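Local coordinates for protein methylenetetrahydrofolate--tRNA-(uracil-5-)-methyltransferase trmFO (Thermus thermophilus, PDB 3G5S) that probably catalyses the folate- and FAD-dependent methylation of uridine 54 in tRNA to 5-methyluridine, at residues T43-E48 / D96-S101. Sequence-based numbering, arbitrary orientation.
Sequences TDRFAE and DREEFS
Arg45 reaches across to the first turn of helix 97-109 and binds it through both terminal nitrogens. Arg45 NH1 forms a salt bridge with Glu98 OE2 (2.8 Å, nearly straight at 160°), which lies near the guanidinium plane and accepts on its anti lone pair; the two flat groups are turned 64° against each other. Arg45 NH2 donates to Glu98 O at 3.0 Å, on a carbonyl lone pair, and to Ser101 OG at 3.1 Å. Backbone and side chain of Glu98 are thus held by one guanidinium, which should restrict its rotation. With CG anti to the carbonyl carbon (chi1 -65°), CB and CG of the arginine lie beside the serine hydroxyl, Ser101 OG standing 3.5 Å from Arg45 CB. An alanine in place of Arg45 would probably leave the Glu98 carboxylate without its charged mate and free to turn.

A water links Ser101 OG (2.8 Å from the water oxygen) to Thr43 OG1. That threonine oxygen also accepts from Arg45 N, an ST turn, and donates to Glu48 OE1, tying Thr43 to Glu48 within the loop.

Van der Waals contacts complete the interface. Ser101 CB packs against Phe46 O at 3.4 Å, within the type II turn Arg45 to Glu48. Ala47 O meets the edge of the Phe100 ring, in its plane, 3.4 Å from Phe100 CE1, and Ala47 CB makes the apolar contact with the same carbon.

Asp96 OD1 caps the helix start by accepting from Glu99 N. The Arg45 bonds fasten loop 43-48, between strands 27-30 and 54-57, to helix 97-109, where Thr105 bonds Phe46 N. Phe46 also rests on Ala9 of the predicted FAD-binding glycine-rich loop, Ala47 touches Ser14 on helix 11-22, and Phe100 packs onto Val78 and Ala81 of helix 77-84.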
loop_
_atom_site.group_PDB
_atom_site.type_symbol
_atom_site.label_atom_id
_atom_site.label_comp_id
_atom_site.label_asym_id
_atom_site.label_seq_id
_atom_site.Cartn_x
_atom_site.Cartn_y
_atom_site.Cartn_z
ATOM N N THR A 43 -23.600 2.524 1.147
ATOM C CA THR A 43 -24.449 1.409 0.728
ATOM C C THR A 43 -24.303 0.167 1.603
ATOM O O THR A 43 -23.480 0.127 2.522
ATOM C CB THR A 43 -24.172 0.992 -0.735
ATOM O OG1 THR A 43 -23.021 0.139 -0.786
ATOM C CG2 THR A 43 -23.944 2.214 -1.614
ATOM N N ASP A 44 -25.105 -0.849 1.295
ATOM C CA ASP A 44 -25.029 -2.143 1.963
ATOM C C ASP A 44 -24.225 -3.164 1.152
ATOM O O ASP A 44 -24.151 -4.333 1.526
ATOM C CB ASP A 44 -26.437 -2.685 2.243
ATOM C CG ASP A 44 -27.228 -2.960 0.974
ATOM O OD1 ASP A 44 -26.677 -2.808 -0.133
ATOM O OD2 ASP A 44 -28.414 -3.332 1.084
ATOM N N ARG A 45 -23.620 -2.711 0.057
ATOM C CA ARG A 45 -22.989 -3.607 -0.904
ATOM C C ARG A 45 -21.600 -4.048 -0.482
ATOM O O ARG A 45 -20.844 -3.281 0.115
ATOM C CB ARG A 45 -22.876 -2.920 -2.264
ATOM C CG ARG A 45 -24.202 -2.600 -2.917
ATOM C CD ARG A 45 -24.745 -3.798 -3.669
ATOM N NE ARG A 45 -25.922 -3.450 -4.462
ATOM C CZ ARG A 45 -25.877 -2.891 -5.669
ATOM N NH1 ARG A 45 -27.004 -2.615 -6.312
ATOM N NH2 ARG A 45 -24.709 -2.607 -6.232
ATOM N N PHE A 46 -21.252 -5.286 -0.815
ATOM C CA PHE A 46 -19.885 -5.744 -0.645
ATOM C C PHE A 46 -18.997 -5.071 -1.687
ATOM O O PHE A 46 -19.407 -4.871 -2.829
ATOM C CB PHE A 46 -19.784 -7.260 -0.793
ATOM C CG PHE A 46 -20.703 -8.033 0.119
ATOM C CD1 PHE A 46 -21.176 -7.480 1.306
ATOM C CD2 PHE A 46 -21.070 -9.330 -0.196
ATOM C CE1 PHE A 46 -22.015 -8.206 2.145
ATOM C CE2 PHE A 46 -21.909 -10.055 0.636
ATOM C CZ PHE A 46 -22.378 -9.491 1.801
ATOM N N ALA A 47 -17.783 -4.729 -1.275
ATOM C CA ALA A 47 -16.792 -4.131 -2.158
ATOM C C ALA A 47 -17.274 -2.815 -2.770
ATOM O O ALA A 47 -16.967 -2.484 -3.911
ATOM C CB ALA A 47 -16.358 -5.123 -3.240
ATOM N N GLU A 48 -18.024 -2.050 -1.986
ATOM C CA GLU A 48 -18.371 -0.697 -2.373
ATOM C C GLU A 48 -17.107 0.112 -2.644
ATOM O O GLU A 48 -16.162 0.088 -1.852
ATOM C CB GLU A 48 -19.193 -0.020 -1.271
ATOM C CG GLU A 48 -19.467 1.455 -1.535
ATOM C CD GLU A 48 -20.330 2.125 -0.465
ATOM O OE1 GLU A 48 -20.976 1.427 0.346
ATOM O OE2 GLU A 48 -20.360 3.371 -0.441
ATOM N N ASP A 96 -18.098 1.037 -13.549
ATOM C CA ASP A 96 -19.376 1.513 -13.058
ATOM C C ASP A 96 -19.484 0.983 -11.630
ATOM O O ASP A 96 -19.536 -0.226 -11.419
ATOM C CB ASP A 96 -20.498 0.971 -13.941
ATOM C CG ASP A 96 -21.865 1.423 -13.493
ATOM O OD1 ASP A 96 -22.270 1.116 -12.355
ATOM O OD2 ASP A 96 -22.559 2.077 -14.291
ATOM N N ARG A 97 -19.475 1.882 -10.650
ATOM C CA ARG A 97 -19.343 1.470 -9.252
ATOM C C ARG A 97 -20.480 0.551 -8.798
ATOM O O ARG A 97 -20.255 -0.427 -8.086
ATOM C CB ARG A 97 -19.266 2.693 -8.332
ATOM C CG ARG A 97 -18.045 3.596 -8.519
ATOM C CD ARG A 97 -18.222 4.845 -7.659
ATOM N NE ARG A 97 -17.182 5.856 -7.828
ATOM C CZ ARG A 97 -17.190 6.786 -8.779
ATOM N NH1 ARG A 97 -18.173 6.819 -9.670
ATOM N NH2 ARG A 97 -16.212 7.678 -8.847
ATOM N N GLU A 98 -21.704 0.872 -9.199
ATOM C CA GLU A 98 -22.860 0.085 -8.789
ATOM C C GLU A 98 -22.889 -1.294 -9.448
ATOM O O GLU A 98 -23.251 -2.279 -8.812
ATOM C CB GLU A 98 -24.160 0.850 -9.067
ATOM C CG GLU A 98 -25.420 0.175 -8.540
ATOM C CD GLU A 98 -25.966 -0.885 -9.481
ATOM O OE1 GLU A 98 -25.849 -0.704 -10.711
ATOM O OE2 GLU A 98 -26.518 -1.894 -8.989
ATOM N N GLU A 99 -22.514 -1.373 -10.722
ATOM C CA GLU A 99 -22.459 -2.668 -11.394
ATOM C C GLU A 99 -21.347 -3.540 -10.817
ATOM O O GLU A 99 -21.487 -4.759 -10.697
ATOM C CB GLU A 99 -22.248 -2.488 -12.897
ATOM C CG GLU A 99 -23.474 -2.007 -13.644
ATOM C CD GLU A 99 -23.167 -1.614 -15.078
ATOM O OE1 GLU A 99 -22.064 -1.948 -15.567
ATOM O OE2 GLU A 99 -24.027 -0.970 -15.716
ATOM N N PHE A 100 -20.240 -2.901 -10.455
ATOM C CA PHE A 100 -19.111 -3.577 -9.841
ATOM C C PHE A 100 -19.508 -4.209 -8.508
ATOM O O PHE A 100 -19.376 -5.420 -8.320
ATOM C CB PHE A 100 -17.970 -2.565 -9.671
ATOM C CG PHE A 100 -16.775 -3.075 -8.912
ATOM C CD1 PHE A 100 -16.639 -2.808 -7.559
ATOM C CD2 PHE A 100 -15.761 -3.768 -9.556
ATOM C CE1 PHE A 100 -15.538 -3.251 -6.856
ATOM C CE2 PHE A 100 -14.659 -4.207 -8.859
ATOM C CZ PHE A 100 -14.545 -3.949 -7.506
ATOM N N SER A 101 -20.015 -3.395 -7.586
ATOM C CA SER A 101 -20.338 -3.915 -6.261
ATOM C C SER A 101 -21.557 -4.831 -6.312
ATOM O O SER A 101 -21.667 -5.766 -5.519
ATOM C CB SER A 101 -20.552 -2.778 -5.268
ATOM O OG SER A 101 -21.774 -2.116 -5.530
HETATM O O HOH W 1 -22.168 0.055 -3.744
#